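Local coordinates for protein 6-pyruvoyl tetrahydrobiopterin synthase (PDB 3LX3) that belongs to the 6-pyruvoyl tetrahydropterin synthase family and, as a six-chain assembly, holds zinc ions and 2-amino-1,5-dihydropteridine-4,6-dione, at residues N61-G66 with K155-N160; L23-P28 with I73-V78; S55-G60 with Y161-V166; S133-G138 with Q172-H177. All blocks are in the same frame, centred on the assembly; numbering follows the deposited sequence.

Contact 1: N61-G66 with K155-N160; sequences NIQGDG and KTRSVN
Asp65 and Arg157 meet tip to tip in a two-pronged salt bridge. Arg157 NH2 gives a nearly straight bond of 2.9 Å to the syn lone pair of Asp65 OD1, and NH1 reaches OD2 at the same length. Carboxylate and guanidinium planes are only 27° apart, so the two flat ends face each other almost edge to edge, which limits their rotation. Both partners are held from outside as well: Tyr67 N donates to Asp65 OD1, and Arg157 NE donates to Val68 O.

A second polar link lies at Ser158, where Asn61 N donates to OG over 2.8 Å. Ser158 follows the helix end with positive phi in a Schellman motif, and its chi1 of 82° tucks OG between the backbone N and the carbonyl carbon. Gln63 touches both Arg157 and Ser158, its NE2 lying near Ser158 OG. That NE2 bonds back to Asn61 O at 3.0 Å from above the carbonyl plane, while a water donates both to Gln63 OE1 (2.9 Å) and to Thr156 O (3.2 Å). The bend at chi2 (-61°) brings CD in beside Arg157 O, and CG of Gln63 rests over one guanidinium face, 3.4 Å from NH2.

The contact is a surface one. It joins the type I turn from Gln63 to Gly66, which leads from strand 48-61 toward helix 71-85, to the end of helix 151-156 just ahead of strand 161-167; Gly66 O reaches on to Ser133 OG of a neighbouring subunit.

Contact 2: L23-P28 with I73-V78; sequences LLVESP and ILKEKV
Val25 points its side chain from the strand at the helix, toward Leu74, Lys75 and Val78. From its CB the two methyl branches part company. With chi1 at -66°, CG1 stands anti to the carbonyl carbon and meets the aliphatic stem of Lys75, 4.3 Å from CG. The other branch, CG2, does double duty: it lies 4.2 Å from Leu74 CB and 4.5 Å from Val78 CG2, touching two residues one helical turn apart. The side chains of Val25 and Leu74 cross at about a right angle. Two residues back on the same face of the strand, Leu23 CD1 comes within 4.4 Å of Leu74 CD1, so Leu74 is touched near its root and at its tip by different residues.

Strand 23-27 and helix 73-78 run in roughly the same direction, their axes 44° apart and 9.3 Å at closest approach. This is the helix-on-sheet layer of the T-fold. Phe30 adds to the packing around Val25, Lys75 and Val78, while Leu145 and Ile149 of helix 134-149 lie against Val78 and Leu74.

Lys75 lends only its carbon stem here; NZ is hydrogen-bonded to Ser171 OG and Gln172 OE1 of a neighbouring subunit. The chemistry between strand and helix is therefore wholly apolar, and the contact rests on van der Waals packing of methyl and methylene groups, without a directional bond.

Contact 3: S55-G60 with Y161-V166; sequences SLRLRG and YMEVTV
Strands 55-60 and 161-166 run antiparallel at 164°, with Ser55-Thr165 and Arg57-Glu163 as hydrogen-bonded pairs, Leu56-Val164 between them and Leu58-Met162 beyond, both non-hydrogen-bonded. The Arg57 N to Glu163 O bond is short at 2.8 Å.

The polar face is built on Arg59, Tyr161, Glu163 and Arg57. Arg59 lays its guanidinium flat over the Tyr161 ring, with the planes 6° apart and the centres separated by 3.9 Å, a stacked cation-pi pair in which NH1 sits over the ring centre. The side chain is extended from CG to NE and runs beside the tyrosine, pointing the same way. Tyr161 OH then donates to the anti lone pair of Glu163 OE1 at 2.7 Å, which leaves OE2 to Arg57: OE2 lies oblique to the Arg57 guanidinium, 3.1 Å from NE, in a salt bridge. A bend at chi3 turns NE of Arg57 to this job. One carboxylate thus takes a hydroxyl on one oxygen and a cation on the other. Arg59 NE makes a further salt bridge with Glu22.

On the opposite face the side chains are apolar. Met162, bent at chi2 and chi3, brings CE to 3.8 Å from Leu56 CD1, while SD lies 3.8 Å from Leu58 CB. Leu56 CD1 also meets Val164 CG2.

These two strands are central in the antiparallel sheet, between strand 20-40 and strand 172-179; helix 134-149 covers the apolar face, laying Leu142, Ile146 and Ile149 on Met162 and Leu145 on Val164.

Contact 4: S133-G138 with Q172-H177; sequences STEEIG and QKATVH. With XTN (2-amino-1,5-dihydropteridine-4,6-dione), chain C.
Ala174 and Val176 carry the close part of this contact, packing from the strand against the start of the helix. Thr134 CG2 comes onto Ala174 CB at 3.7 Å, and Ala174 CB also lies 4.0 Å from Glu135 CG. Further along, Val176 CG2 reaches 3.5 Å from Gly138 O, meeting bare backbone where the helix has no side chain. Thr134 chi1 of -50° sets OG1 anti to the carbonyl carbon, while CG2 takes the strand side; the residue therefore packs with one branch and binds with the other. OG1 and N of Thr134 both donate to O4 of 2-amino-1,5-dihydropteridine-4,6-dione, each at 2.8 Å, and the ligand's N2 donates to Glu135 OE2, also at 2.8 Å.

In the T-fold a helix lies on an antiparallel sheet in this way, and here its start doubles as a wall of the pocket. Ser133 is the N-cap, its OG accepting from Glu136 N at 3.2 Å. With O4 held at a helix N-terminus, the helix dipole may polarise that carbonyl. Glu168 also lines the pocket, and a neighbouring subunit adds to it: its Ile69 O bonds the ligand, and its Val68 N donates to Glu135 OE2.

The far side of the strand is looser. Lys173 and Thr175 turn away from the helix, partly exposed, Thr175 OG1 pairing with Thr165 OG1, and at the end His177 lies exposed beside the Tyr161 ring.

Contact 3 is the hub: its centre lies about 9 Å from that of contact 2, 12 Å from contact 4 and 15 Å from contact 1, and it touches all three. Leu23 N and Val25 N bond to Leu58 O and Leu56 O, each at 2.9 Å, Val166 O takes Ala174 N, and Asn160 N meets Arg59 O. Contacts 1 and 4, their centres about 27 Å apart, face different neighbours as complementary halves of one interface type (Gly66 O with Ser133 OG). Contact 4 grips one ligand, its Thr134 side chain about 7 Å from zinc; the side chains of Leu23 and Arg157 lie about 4 Å and 7 Å from a bound ligand. Each pocket draws on two subunits.

Contact 1: N61-G66 with K155-N160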
# COMPACT_ATOMS: atom_id res chain seq x y z
N ASN A 61 -28.85 -6.38 5.29
CA ASN A 61 -29.08 -7.70 4.71
C ASN A 61 -28.85 -7.66 3.20
O ASN A 61 -29.18 -6.65 2.55
CB ASN A 61 -30.51 -8.17 4.99
CG ASN A 61 -30.81 -8.29 6.46
OD1 ASN A 61 -29.96 -8.66 7.25
ND2 ASN A 61 -32.05 -7.99 6.83
N ILE A 62 -28.35 -8.76 2.66
CA ILE A 62 -28.23 -8.89 1.19
C ILE A 62 -29.66 -8.96 0.64
O ILE A 62 -30.49 -9.78 1.14
CB ILE A 62 -27.45 -10.16 0.80
CG1 ILE A 62 -26.06 -10.14 1.43
CG2 ILE A 62 -27.32 -10.28 -0.72
CD1 ILE A 62 -25.34 -11.47 1.37
N GLN A 63 -29.98 -8.09 -0.30
CA GLN A 63 -31.32 -8.01 -0.91
C GLN A 63 -31.47 -9.01 -2.06
O GLN A 63 -30.51 -9.68 -2.45
CB GLN A 63 -31.58 -6.60 -1.40
CG GLN A 63 -31.49 -5.57 -0.28
CD GLN A 63 -32.53 -5.83 0.80
OE1 GLN A 63 -33.73 -5.71 0.57
NE2 GLN A 63 -32.08 -6.28 1.95
N GLY A 64 -32.69 -9.10 -2.59
CA GLY A 64 -32.99 -10.05 -3.65
C GLY A 64 -32.19 -9.82 -4.93
O GLY A 64 -32.08 -10.73 -5.77
N ASP A 65 -31.68 -8.60 -5.12
CA ASP A 65 -30.88 -8.28 -6.29
C ASP A 65 -29.39 -8.67 -6.16
O ASP A 65 -28.62 -8.58 -7.12
CB ASP A 65 -31.02 -6.82 -6.76
CG ASP A 65 -30.61 -5.80 -5.73
OD1 ASP A 65 -29.98 -6.16 -4.72
OD2 ASP A 65 -30.93 -4.59 -5.95
N GLY A 66 -29.01 -9.19 -4.98
CA GLY A 66 -27.65 -9.63 -4.71
C GLY A 66 -26.72 -8.67 -3.99
O GLY A 66 -25.60 -9.01 -3.66
N LYS A 155 -32.93 2.78 4.52
CA LYS A 155 -33.82 1.85 5.18
C LYS A 155 -34.55 0.90 4.22
O LYS A 155 -34.77 -0.28 4.56
CB LYS A 155 -34.75 2.58 6.14
CG LYS A 155 -33.94 3.22 7.29
CD LYS A 155 -34.77 3.69 8.47
CE LYS A 155 -35.33 2.53 9.29
NZ LYS A 155 -34.33 1.67 9.97
N THR A 156 -34.88 1.36 3.01
CA THR A 156 -35.45 0.45 1.99
C THR A 156 -34.50 -0.69 1.65
O THR A 156 -34.92 -1.78 1.25
CB THR A 156 -35.89 1.17 0.65
OG1 THR A 156 -34.75 1.59 -0.13
CG2 THR A 156 -36.84 2.32 0.91
N ARG A 157 -33.20 -0.42 1.74
CA ARG A 157 -32.16 -1.42 1.45
C ARG A 157 -31.78 -2.30 2.64
O ARG A 157 -30.96 -3.18 2.53
CB ARG A 157 -30.91 -0.74 0.90
CG ARG A 157 -31.12 -0.02 -0.44
CD ARG A 157 -31.56 -0.96 -1.57
NE ARG A 157 -30.67 -2.09 -1.75
CZ ARG A 157 -30.73 -2.93 -2.79
NH1 ARG A 157 -31.59 -2.74 -3.80
NH2 ARG A 157 -29.91 -3.94 -2.86
N SER A 158 -32.40 -2.03 3.80
CA SER A 158 -32.18 -2.75 5.06
C SER A 158 -30.94 -2.31 5.83
O SER A 158 -30.55 -2.95 6.81
CB SER A 158 -32.20 -4.27 4.92
OG SER A 158 -30.99 -4.81 4.49
N VAL A 159 -30.31 -1.22 5.41
CA VAL A 159 -29.10 -0.75 6.06
C VAL A 159 -29.45 -0.30 7.48
O VAL A 159 -30.40 0.44 7.66
CB VAL A 159 -28.44 0.39 5.28
CG1 VAL A 159 -27.22 0.97 6.05
CG2 VAL A 159 -27.95 -0.15 3.93
N ASN A 160 -28.71 -0.81 8.47
CA ASN A 160 -28.92 -0.41 9.86
C ASN A 160 -27.71 0.17 10.60
O ASN A 160 -27.77 0.41 11.81
CB ASN A 160 -29.57 -1.51 10.68
CG ASN A 160 -28.66 -2.67 10.95
OD1 ASN A 160 -27.52 -2.71 10.55
ND2 ASN A 160 -29.18 -3.62 11.71
O HOH W 1 -34.19 -3.55 -1.36
O HOH W 2 -35.50 -4.83 2.47

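Contact 2: L23-P28 with I73-V78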
# COMPACT_ATOMS: atom_id res chain seq x y z
N LEU A 23 -20.41 -3.73 3.95
CA LEU A 23 -19.75 -3.20 2.77
C LEU A 23 -18.76 -2.10 3.19
O LEU A 23 -19.06 -1.31 4.11
CB LEU A 23 -20.74 -2.62 1.80
CG LEU A 23 -21.78 -3.58 1.26
CD1 LEU A 23 -22.60 -2.89 0.18
CD2 LEU A 23 -21.22 -4.91 0.77
N LEU A 24 -17.63 -2.05 2.50
CA LEU A 24 -16.61 -1.03 2.70
C LEU A 24 -16.25 -0.43 1.37
O LEU A 24 -15.89 -1.17 0.43
CB LEU A 24 -15.34 -1.62 3.32
CG LEU A 24 -14.12 -0.68 3.43
CD1 LEU A 24 -14.39 0.45 4.40
CD2 LEU A 24 -12.93 -1.53 3.88
N VAL A 25 -16.31 0.89 1.29
CA VAL A 25 -15.77 1.56 0.13
C VAL A 25 -14.67 2.54 0.61
O VAL A 25 -14.85 3.33 1.52
CB VAL A 25 -16.84 2.30 -0.74
CG1 VAL A 25 -17.77 1.29 -1.38
CG2 VAL A 25 -17.59 3.37 0.04
N GLU A 26 -13.51 2.43 -0.05
CA GLU A 26 -12.31 3.16 0.30
C GLU A 26 -11.46 3.38 -0.90
O GLU A 26 -11.21 2.48 -1.68
CB GLU A 26 -11.53 2.44 1.41
CG GLU A 26 -10.66 1.28 1.03
CD GLU A 26 -10.18 0.49 2.26
OE1 GLU A 26 -9.97 1.12 3.33
OE2 GLU A 26 -10.06 -0.76 2.16
N SER A 27 -10.93 4.58 -1.04
CA SER A 27 -10.18 4.92 -2.24
C SER A 27 -9.36 6.16 -2.01
O SER A 27 -9.84 7.10 -1.37
CB SER A 27 -11.14 5.22 -3.40
OG SER A 27 -10.39 5.33 -4.63
N PRO A 28 -8.14 6.20 -2.57
CA PRO A 28 -7.45 7.50 -2.55
C PRO A 28 -8.25 8.63 -3.25
O PRO A 28 -7.96 9.82 -3.04
CB PRO A 28 -6.11 7.21 -3.27
CG PRO A 28 -6.29 5.93 -3.97
CD PRO A 28 -7.33 5.14 -3.21
N ILE A 73 -23.57 3.72 -5.94
CA ILE A 73 -24.29 4.79 -5.26
C ILE A 73 -23.45 5.30 -4.11
O ILE A 73 -23.31 6.52 -3.91
CB ILE A 73 -25.67 4.28 -4.71
CG1 ILE A 73 -26.55 3.80 -5.87
CG2 ILE A 73 -26.38 5.37 -3.92
CD1 ILE A 73 -27.83 3.07 -5.41
N LEU A 74 -22.88 4.38 -3.33
CA LEU A 74 -22.02 4.76 -2.20
C LEU A 74 -20.85 5.60 -2.67
O LEU A 74 -20.55 6.65 -2.09
CB LEU A 74 -21.49 3.53 -1.44
CG LEU A 74 -22.56 2.56 -0.96
CD1 LEU A 74 -21.94 1.46 -0.09
CD2 LEU A 74 -23.71 3.29 -0.21
N LYS A 75 -20.20 5.16 -3.73
CA LYS A 75 -19.05 5.86 -4.23
C LYS A 75 -19.42 7.26 -4.72
O LYS A 75 -18.68 8.22 -4.47
CB LYS A 75 -18.37 5.08 -5.33
CG LYS A 75 -17.65 3.80 -4.83
CD LYS A 75 -16.91 3.12 -5.98
CE LYS A 75 -15.79 2.21 -5.49
NZ LYS A 75 -15.16 1.40 -6.62
N GLU A 76 -20.53 7.34 -5.44
CA GLU A 76 -20.99 8.62 -6.01
C GLU A 76 -21.21 9.63 -4.90
O GLU A 76 -20.73 10.77 -4.99
CB GLU A 76 -22.28 8.43 -6.81
CG GLU A 76 -22.87 9.70 -7.36
CD GLU A 76 -24.18 9.45 -8.07
OE1 GLU A 76 -24.26 8.44 -8.81
OE2 GLU A 76 -25.12 10.25 -7.88
N LYS A 77 -21.89 9.19 -3.84
CA LYS A 77 -22.23 10.08 -2.73
C LYS A 77 -21.02 10.44 -1.87
O LYS A 77 -20.88 11.62 -1.48
CB LYS A 77 -23.35 9.53 -1.88
CG LYS A 77 -24.64 9.31 -2.67
CD LYS A 77 -25.13 10.55 -3.42
CE LYS A 77 -26.42 10.24 -4.17
NZ LYS A 77 -26.73 11.40 -5.04
N VAL A 78 -20.10 9.49 -1.61
CA VAL A 78 -18.84 9.84 -0.91
C VAL A 78 -18.02 10.86 -1.73
O VAL A 78 -17.53 11.84 -1.18
CB VAL A 78 -17.98 8.61 -0.56
CG1 VAL A 78 -16.61 9.03 0.03
CG2 VAL A 78 -18.76 7.65 0.40

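Contact 3: S55-G60 with Y161-V166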
# COMPACT_ATOMS: atom_id res chain seq x y z
N SER A 55 -13.33 6.84 4.29
CA SER A 55 -13.94 5.57 3.92
C SER A 55 -15.30 5.42 4.56
O SER A 55 -15.57 5.98 5.61
CB SER A 55 -13.06 4.39 4.25
OG SER A 55 -12.92 4.25 5.63
N LEU A 56 -16.16 4.64 3.93
CA LEU A 56 -17.51 4.37 4.43
C LEU A 56 -17.72 2.87 4.56
O LEU A 56 -17.43 2.12 3.62
CB LEU A 56 -18.57 4.95 3.48
CG LEU A 56 -20.02 4.57 3.70
CD1 LEU A 56 -20.56 5.19 4.99
CD2 LEU A 56 -20.85 5.03 2.48
N ARG A 57 -18.23 2.48 5.73
CA ARG A 57 -18.62 1.11 6.02
C ARG A 57 -20.09 1.12 6.42
O ARG A 57 -20.56 2.03 7.12
CB ARG A 57 -17.77 0.57 7.16
CG ARG A 57 -18.02 -0.85 7.64
CD ARG A 57 -16.90 -1.23 8.64
NE ARG A 57 -15.59 -0.63 8.28
CZ ARG A 57 -14.43 -1.27 8.08
NH1 ARG A 57 -14.32 -2.58 8.21
NH2 ARG A 57 -13.36 -0.57 7.76
N LEU A 58 -20.80 0.09 6.00
CA LEU A 58 -22.20 -0.04 6.39
C LEU A 58 -22.57 -1.50 6.51
O LEU A 58 -21.84 -2.37 6.03
CB LEU A 58 -23.13 0.70 5.43
CG LEU A 58 -23.14 0.35 3.93
CD1 LEU A 58 -23.88 -0.95 3.66
CD2 LEU A 58 -23.82 1.48 3.15
N ARG A 59 -23.70 -1.79 7.17
CA ARG A 59 -24.21 -3.15 7.34
C ARG A 59 -25.69 -3.19 6.98
O ARG A 59 -26.46 -2.25 7.31
CB ARG A 59 -24.05 -3.63 8.78
CG ARG A 59 -22.60 -3.67 9.24
CD ARG A 59 -22.46 -3.88 10.70
NE ARG A 59 -21.07 -3.74 11.12
CZ ARG A 59 -20.70 -3.36 12.33
NH1 ARG A 59 -21.60 -3.07 13.26
NH2 ARG A 59 -19.41 -3.28 12.62
N GLY A 60 -26.10 -4.29 6.35
CA GLY A 60 -27.52 -4.54 6.09
C GLY A 60 -27.65 -5.97 5.65
O GLY A 60 -26.67 -6.72 5.64
N TYR A 161 -26.63 0.40 9.86
CA TYR A 161 -25.39 0.88 10.45
C TYR A 161 -24.58 1.59 9.40
O TYR A 161 -24.39 1.07 8.29
CB TYR A 161 -24.61 -0.31 10.97
CG TYR A 161 -23.29 0.01 11.63
CD1 TYR A 161 -23.24 0.37 12.98
CD2 TYR A 161 -22.11 -0.08 10.94
CE1 TYR A 161 -22.00 0.65 13.60
CE2 TYR A 161 -20.87 0.20 11.55
CZ TYR A 161 -20.85 0.54 12.87
OH TYR A 161 -19.67 0.85 13.51
N MET A 162 -24.11 2.81 9.74
CA MET A 162 -23.30 3.64 8.86
C MET A 162 -22.10 4.10 9.66
O MET A 162 -22.24 4.47 10.82
CB MET A 162 -24.09 4.87 8.39
CG MET A 162 -25.24 4.50 7.45
SD MET A 162 -24.67 4.17 5.81
CE MET A 162 -24.28 5.82 5.29
N GLU A 163 -20.92 4.02 9.04
CA GLU A 163 -19.67 4.32 9.74
C GLU A 163 -18.68 4.98 8.79
O GLU A 163 -18.42 4.49 7.69
CB GLU A 163 -19.08 3.03 10.30
CG GLU A 163 -17.70 3.15 10.93
CD GLU A 163 -17.04 1.78 11.11
OE1 GLU A 163 -17.51 1.03 11.98
OE2 GLU A 163 -16.04 1.53 10.43
N VAL A 164 -18.14 6.12 9.20
CA VAL A 164 -17.14 6.85 8.46
C VAL A 164 -15.81 6.85 9.19
O VAL A 164 -15.75 7.04 10.42
CB VAL A 164 -17.62 8.32 8.24
CG1 VAL A 164 -16.52 9.29 7.96
CG2 VAL A 164 -18.72 8.35 7.14
N THR A 165 -14.74 6.64 8.42
CA THR A 165 -13.36 6.82 8.88
C THR A 165 -12.78 7.97 8.09
O THR A 165 -12.82 7.99 6.88
CB THR A 165 -12.53 5.54 8.70
OG1 THR A 165 -13.15 4.48 9.47
CG2 THR A 165 -11.11 5.78 9.18
N VAL A 166 -12.23 8.96 8.81
CA VAL A 166 -11.49 10.08 8.20
C VAL A 166 -10.06 10.01 8.70
O VAL A 166 -9.77 9.79 9.89
CB VAL A 166 -12.12 11.43 8.58
CG1 VAL A 166 -11.21 12.59 8.06
CG2 VAL A 166 -13.54 11.55 8.04

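Contact 4: S133-G138 with Q172-H177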
# COMPACT_ATOMS: atom_id res chain seq x y z
N SER A 133 -10.80 19.04 14.03
CA SER A 133 -10.18 17.77 14.35
C SER A 133 -10.72 16.69 13.45
O SER A 133 -11.82 16.77 12.87
CB SER A 133 -10.42 17.40 15.80
OG SER A 133 -11.82 17.19 16.08
N THR A 134 -9.94 15.61 13.37
CA THR A 134 -10.34 14.48 12.60
C THR A 134 -11.68 13.90 13.03
O THR A 134 -12.52 13.56 12.21
CB THR A 134 -9.20 13.45 12.68
OG1 THR A 134 -7.94 14.09 12.36
CG2 THR A 134 -9.42 12.31 11.69
N GLU A 135 -11.88 13.83 14.35
CA GLU A 135 -13.10 13.35 14.97
C GLU A 135 -14.32 14.18 14.58
O GLU A 135 -15.33 13.63 14.16
CB GLU A 135 -12.97 13.37 16.48
CG GLU A 135 -12.00 12.39 17.12
CD GLU A 135 -10.58 12.95 17.35
OE1 GLU A 135 -10.06 13.68 16.47
OE2 GLU A 135 -10.01 12.58 18.41
N GLU A 136 -14.23 15.50 14.71
CA GLU A 136 -15.38 16.34 14.41
C GLU A 136 -15.65 16.43 12.90
O GLU A 136 -16.81 16.50 12.51
CB GLU A 136 -15.19 17.72 15.02
CG GLU A 136 -15.32 17.68 16.56
CD GLU A 136 -15.24 19.06 17.18
OE1 GLU A 136 -15.90 20.01 16.69
OE2 GLU A 136 -14.64 19.15 18.24
N ILE A 137 -14.59 16.41 12.10
CA ILE A 137 -14.76 16.33 10.66
C ILE A 137 -15.48 15.03 10.29
O ILE A 137 -16.40 15.01 9.46
CB ILE A 137 -13.42 16.49 9.92
CG1 ILE A 137 -12.93 17.91 10.09
CG2 ILE A 137 -13.52 16.16 8.41
CD1 ILE A 137 -11.46 18.09 9.67
N GLY A 138 -15.07 13.93 10.92
CA GLY A 138 -15.75 12.67 10.66
C GLY A 138 -17.24 12.69 11.01
O GLY A 138 -18.08 12.18 10.26
N GLN A 172 -3.05 8.33 11.07
CA GLN A 172 -3.94 8.69 12.16
C GLN A 172 -5.37 8.91 11.69
O GLN A 172 -5.64 9.81 10.87
CB GLN A 172 -3.44 9.90 12.92
CG GLN A 172 -3.02 11.06 12.13
CD GLN A 172 -2.39 12.16 13.01
OE1 GLN A 172 -1.34 11.96 13.61
NE2 GLN A 172 -3.05 13.34 13.06
N LYS A 173 -6.25 8.03 12.14
CA LYS A 173 -7.62 8.00 11.64
C LYS A 173 -8.60 8.06 12.80
O LYS A 173 -8.32 7.59 13.92
CB LYS A 173 -7.86 6.68 10.90
CG LYS A 173 -6.84 6.38 9.82
CD LYS A 173 -7.24 5.13 9.07
CE LYS A 173 -6.21 4.86 7.98
NZ LYS A 173 -6.61 3.75 7.11
N ALA A 174 -9.77 8.64 12.53
CA ALA A 174 -10.88 8.63 13.45
C ALA A 174 -12.10 8.05 12.77
O ALA A 174 -12.40 8.37 11.64
CB ALA A 174 -11.21 10.05 13.94
N THR A 175 -12.81 7.20 13.52
CA THR A 175 -13.99 6.49 13.04
C THR A 175 -15.21 6.74 13.93
O THR A 175 -15.16 6.61 15.18
CB THR A 175 -13.72 4.98 13.00
OG1 THR A 175 -12.63 4.77 12.10
CG2 THR A 175 -14.92 4.21 12.50
N VAL A 176 -16.33 7.12 13.29
CA VAL A 176 -17.58 7.42 13.96
C VAL A 176 -18.71 6.66 13.25
O VAL A 176 -18.61 6.35 12.07
CB VAL A 176 -17.86 8.95 13.99
CG1 VAL A 176 -16.81 9.66 14.86
CG2 VAL A 176 -17.92 9.52 12.60
N HIS A 177 -19.77 6.36 13.99
CA HIS A 177 -20.90 5.59 13.43
C HIS A 177 -22.22 6.05 13.97
O HIS A 177 -22.31 6.77 14.99
CB HIS A 177 -20.73 4.08 13.71
CG HIS A 177 -20.88 3.71 15.14
ND1 HIS A 177 -19.81 3.45 15.96
CD2 HIS A 177 -21.99 3.55 15.90
CE1 HIS A 177 -20.25 3.14 17.17
NE2 HIS A 177 -21.57 3.19 17.16
N1 XTN C . -5.35 14.23 17.86
C2 XTN C . -6.61 13.83 17.60
N2 XTN C . -7.25 12.98 18.42
N3 XTN C . -7.31 14.36 16.48
C4 XTN C . -6.73 15.20 15.61
O4 XTN C . -7.39 15.60 14.62
N5 XTN C . -4.74 16.42 15.07
C6 XTN C . -3.46 16.79 15.37
O6 XTN C . -2.86 17.58 14.62
C7 XTN C . -2.83 16.29 16.55
N8 XTN C . -3.51 15.45 17.33
C4A XTN C . -5.41 15.56 15.89
C8A XTN C . -4.75 15.07 17.02